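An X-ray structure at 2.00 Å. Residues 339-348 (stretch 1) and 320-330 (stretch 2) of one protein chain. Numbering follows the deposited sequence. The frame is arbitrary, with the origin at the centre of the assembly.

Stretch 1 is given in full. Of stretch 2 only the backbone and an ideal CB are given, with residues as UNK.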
# COMPACT_ATOMS: atom_id res chain seq x y z
N SER B 339 -21.32 6.89 -25.31
CA SER B 339 -20.59 6.75 -26.56
C SER B 339 -19.31 5.97 -26.30
O SER B 339 -18.57 6.28 -25.36
CB SER B 339 -20.28 8.12 -27.16
OG SER B 339 -21.48 8.87 -27.34
N THR B 340 -19.05 4.96 -27.12
CA THR B 340 -17.80 4.21 -26.97
C THR B 340 -16.63 5.06 -27.43
O THR B 340 -16.68 5.71 -28.48
CB THR B 340 -17.86 2.90 -27.75
OG1 THR B 340 -18.95 2.10 -27.28
CG2 THR B 340 -16.56 2.12 -27.57
N ILE B 341 -15.57 5.11 -26.62
CA ILE B 341 -14.41 5.93 -26.94
C ILE B 341 -13.16 5.10 -27.23
O ILE B 341 -12.20 5.64 -27.80
CB ILE B 341 -14.12 6.95 -25.83
CG1 ILE B 341 -13.77 6.23 -24.51
CG2 ILE B 341 -15.29 7.92 -25.70
CD1 ILE B 341 -13.06 7.11 -23.50
N THR B 342 -13.14 3.82 -26.86
CA THR B 342 -12.04 2.97 -27.28
C THR B 342 -12.47 1.51 -27.21
O THR B 342 -13.39 1.16 -26.46
CB THR B 342 -10.78 3.22 -26.43
OG1 THR B 342 -9.66 2.55 -27.04
CG2 THR B 342 -10.98 2.73 -24.99
N ARG B 343 -11.82 0.68 -28.02
CA ARG B 343 -11.98 -0.77 -28.00
C ARG B 343 -10.60 -1.38 -28.18
O ARG B 343 -9.93 -1.07 -29.16
CB ARG B 343 -12.92 -1.27 -29.11
CG ARG B 343 -14.34 -0.68 -29.10
CD ARG B 343 -15.09 -1.05 -30.40
NE ARG B 343 -16.49 -0.64 -30.36
CZ ARG B 343 -16.93 0.60 -30.62
NH1 ARG B 343 -16.07 1.56 -30.94
NH2 ARG B 343 -18.23 0.88 -30.56
N THR B 344 -10.17 -2.22 -27.24
CA THR B 344 -8.84 -2.83 -27.36
C THR B 344 -8.89 -4.24 -26.79
O THR B 344 -9.97 -4.84 -26.66
CB THR B 344 -7.78 -1.95 -26.68
OG1 THR B 344 -6.47 -2.47 -26.97
CG2 THR B 344 -7.98 -1.92 -25.18
N ASN B 345 -7.72 -4.80 -26.46
CA ASN B 345 -7.61 -6.16 -25.98
C ASN B 345 -6.42 -6.27 -25.04
O ASN B 345 -5.36 -5.70 -25.29
CB ASN B 345 -7.44 -7.17 -27.14
CG ASN B 345 -7.77 -8.60 -26.73
OD1 ASN B 345 -7.07 -9.19 -25.90
ND2 ASN B 345 -8.84 -9.14 -27.29
N PHE B 346 -6.61 -7.01 -23.94
CA PHE B 346 -5.54 -7.27 -22.99
C PHE B 346 -4.38 -8.07 -23.61
O PHE B 346 -3.25 -7.99 -23.13
CB PHE B 346 -6.14 -7.99 -21.78
CG PHE B 346 -5.16 -8.29 -20.68
CD1 PHE B 346 -4.53 -7.28 -19.98
CD2 PHE B 346 -4.90 -9.61 -20.31
CE1 PHE B 346 -3.65 -7.57 -18.93
CE2 PHE B 346 -4.02 -9.91 -19.27
CZ PHE B 346 -3.40 -8.89 -18.58
N LYS B 347 -4.63 -8.79 -24.71
CA LYS B 347 -3.58 -9.63 -25.29
C LYS B 347 -2.39 -8.83 -25.82
O LYS B 347 -1.35 -9.43 -26.08
CB LYS B 347 -4.15 -10.50 -26.41
CG LYS B 347 -4.49 -9.76 -27.69
CD LYS B 347 -5.25 -10.67 -28.63
CE LYS B 347 -5.67 -9.95 -29.90
NZ LYS B 347 -6.10 -10.91 -30.95
N HIS B 348 -2.51 -7.51 -25.97
CA HIS B 348 -1.43 -6.71 -26.56
C HIS B 348 -0.33 -6.33 -25.57
O HIS B 348 0.68 -5.77 -25.99
CB HIS B 348 -2.00 -5.44 -27.17
CG HIS B 348 -3.00 -5.69 -28.25
ND1 HIS B 348 -2.73 -6.54 -29.31
CD2 HIS B 348 -4.26 -5.23 -28.44
CE1 HIS B 348 -3.78 -6.58 -30.11
NE2 HIS B 348 -4.72 -5.80 -29.60
N UNK B 320 1.23 -16.99 -22.42
CA UNK B 320 0.87 -16.38 -21.14
C UNK B 320 0.04 -15.11 -21.29
O UNK B 320 -0.10 -14.37 -20.31
CB UNK B 320 2.14 -16.06 -20.35
N UNK B 321 -0.49 -14.84 -22.48
CA UNK B 321 -1.41 -13.74 -22.71
C UNK B 321 -2.84 -14.25 -22.70
O UNK B 321 -3.10 -15.46 -22.78
CB UNK B 321 -1.10 -13.04 -24.03
N UNK B 322 -3.79 -13.32 -22.59
CA UNK B 322 -5.19 -13.67 -22.51
C UNK B 322 -6.00 -12.76 -23.42
O UNK B 322 -5.77 -11.54 -23.47
CB UNK B 322 -5.69 -13.58 -21.07
N UNK B 323 -6.92 -13.37 -24.16
CA UNK B 323 -7.72 -12.70 -25.19
C UNK B 323 -8.96 -12.13 -24.51
O UNK B 323 -10.00 -12.78 -24.41
CB UNK B 323 -8.10 -13.66 -26.32
N UNK B 324 -8.83 -10.90 -24.01
CA UNK B 324 -9.89 -10.21 -23.27
C UNK B 324 -10.24 -8.95 -24.05
O UNK B 324 -9.43 -8.02 -24.13
CB UNK B 324 -9.46 -9.88 -21.84
N UNK B 325 -11.43 -8.93 -24.66
CA UNK B 325 -11.91 -7.74 -25.33
C UNK B 325 -12.28 -6.70 -24.28
O UNK B 325 -12.97 -7.01 -23.31
CB UNK B 325 -13.10 -8.06 -26.23
N UNK B 326 -11.80 -5.47 -24.46
CA UNK B 326 -12.06 -4.37 -23.54
C UNK B 326 -12.65 -3.18 -24.28
O UNK B 326 -12.27 -2.90 -25.43
CB UNK B 326 -10.78 -3.96 -22.82
N UNK B 327 -13.58 -2.48 -23.62
CA UNK B 327 -14.23 -1.30 -24.18
C UNK B 327 -14.44 -0.28 -23.08
O UNK B 327 -14.58 -0.61 -21.91
CB UNK B 327 -15.56 -1.66 -24.84
N UNK B 328 -14.48 0.99 -23.48
CA UNK B 328 -14.77 2.08 -22.56
C UNK B 328 -15.83 2.95 -23.21
O UNK B 328 -15.75 3.24 -24.41
CB UNK B 328 -13.51 2.89 -22.22
N UNK B 329 -16.84 3.33 -22.44
CA UNK B 329 -17.81 4.31 -22.90
C UNK B 329 -17.74 5.53 -21.99
O UNK B 329 -17.34 5.45 -20.82
CB UNK B 329 -19.22 3.72 -22.92
N UNK B 330 -18.11 6.67 -22.57
CA UNK B 330 -18.18 7.94 -21.86
C UNK B 330 -19.56 8.51 -22.10
O UNK B 330 -20.01 8.59 -23.25
CB UNK B 330 -17.09 8.91 -22.31

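Positions 325-330 pair antiparallel with strand 339-345, and the ideal CBs give the side-chain directions throughout; what remains is to ask what stretch 1 offers each one.

Position 320 has nothing of stretch 1 within 5.5 Å of its ideal CB, so this contact sets no preference. It is His320, bonded elsewhere in the structure.

At 321 the CB points toward stretch 1, 4.2 Å from Lys347 O; a small residue suffices. Ala321 adds nothing beyond that CB.

The CB of 322 points sideways, 4.1 Å from Phe346 CD2, which favours an apolar or aromatic group. The residue is Phe322; its CB meets the Phe346 ring, while its own ring leads away.

Position 323 has phi/psi of -88/88 and a CB 4.6 Å from Asn345 OD1 and 4.7 Å from Lys347 CD. An acceptor could use the side-chain ND2 of Asn345, and a short one such as Asp or Asn would serve. Asp323 does so: Asn345 ND2 donates to Asp323 OD1 at 2.8 Å and 150°.

At 324 the CB lies 3.8 Å from Phe346 CB, beside the ring, so Ile, Leu, Val or Met would fit. In Ile324, CD1 reaches 3.8 Å from Phe346 CD2, and the backbone N gives a weak bond to Asn345 OD1 (3.1 Å, 134°).

Position 325 shares a sheet face with Asn345, its CB 4.5 Å from Asn345 ND2; small polar or beta-branched residues suit. Thr325 places OG1 3.9 Å from Asn345 ND2, beyond bonding range.

The CB of 326 is on the face of Thr344, with Phe346 farther along. A branched aliphatic could bridge them, and Leu326 extends CD1 to 4.2 Å from Phe346 CB.

At 327 the CB lies 4.5 Å from Arg343 CG, on the same face. An acid would answer the guanidinium, although a long polar chain could also pack there. Glu327 forms a long salt bridge, its OE2 4.0 Å from Arg343 NE, and packs CG 3.9 Å from Arg343 CG.

The CB of 328 lies 3.8 Å from Thr342 CG2 and 4.1 Å from Ile341 CG1, favouring a compact aliphatic. Val328 brings CG1 3.8 Å from Ile341 CD1.

The CB of 329 sits 3.6 Å from Ser339 O. The CA of 329 is 4.1 Å from Thr340 CA, just past the bulge, which lies between the Thr342 and Thr340 pairs. Thr, Val or Ser would suit; Thr329 sets CG2 3.5 Å from Thr340 OG1.

Finally, the CB of 330 is 4.0 Å from Ile341 CG2, inviting an aliphatic. Leu330 meets that methyl through CB, and its N donates to Ser339 O at 2.9 Å.

Stretch 2 320-330: HAFDITLEVTL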
# COMPACT_ATOMS: atom_id res chain seq x y z
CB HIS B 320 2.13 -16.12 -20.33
CG HIS B 320 2.81 -17.38 -19.89
ND1 HIS B 320 2.47 -18.05 -18.74
CD2 HIS B 320 3.79 -18.11 -20.47
CE1 HIS B 320 3.23 -19.12 -18.61
NE2 HIS B 320 4.03 -19.19 -19.66
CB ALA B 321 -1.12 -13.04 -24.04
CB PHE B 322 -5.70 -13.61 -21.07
CG PHE B 322 -5.15 -14.71 -20.20
CD1 PHE B 322 -3.92 -14.57 -19.58
CD2 PHE B 322 -5.83 -15.91 -20.05
CE1 PHE B 322 -3.40 -15.60 -18.80
CE2 PHE B 322 -5.31 -16.94 -19.28
CZ PHE B 322 -4.09 -16.79 -18.65
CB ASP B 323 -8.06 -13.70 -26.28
CG ASP B 323 -8.82 -13.09 -27.44
OD1 ASP B 323 -9.14 -11.88 -27.41
OD2 ASP B 323 -9.12 -13.85 -28.38
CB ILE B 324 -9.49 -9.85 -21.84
CG1 ILE B 324 -8.84 -11.02 -21.11
CG2 ILE B 324 -10.71 -9.38 -21.07
CD1 ILE B 324 -8.50 -10.69 -19.65
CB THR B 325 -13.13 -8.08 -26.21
OG1 THR B 325 -12.71 -8.91 -27.30
CG2 THR B 325 -13.77 -6.82 -26.77
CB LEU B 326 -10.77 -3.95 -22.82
CG LEU B 326 -10.03 -5.04 -22.04
CD1 LEU B 326 -8.63 -4.57 -21.71
CD2 LEU B 326 -10.77 -5.42 -20.77
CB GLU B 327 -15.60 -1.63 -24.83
CG GLU B 327 -15.53 -2.67 -25.94
CD GLU B 327 -16.81 -2.74 -26.77
OE1 GLU B 327 -17.76 -1.99 -26.47
OE2 GLU B 327 -16.86 -3.56 -27.71
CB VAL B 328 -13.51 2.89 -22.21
CG1 VAL B 328 -13.86 4.10 -21.32
CG2 VAL B 328 -12.44 1.99 -21.53
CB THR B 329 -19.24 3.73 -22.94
OG1 THR B 329 -19.69 3.44 -21.61
CG2 THR B 329 -19.28 2.46 -23.79
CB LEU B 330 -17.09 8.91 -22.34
CG LEU B 330 -16.84 10.20 -21.54
CD1 LEU B 330 -15.43 10.71 -21.78
CD2 LEU B 330 -17.85 11.30 -21.86
O HOH W 1 -2.29 -10.66 -22.23
O HOH W 2 -22.61 9.87 -25.20
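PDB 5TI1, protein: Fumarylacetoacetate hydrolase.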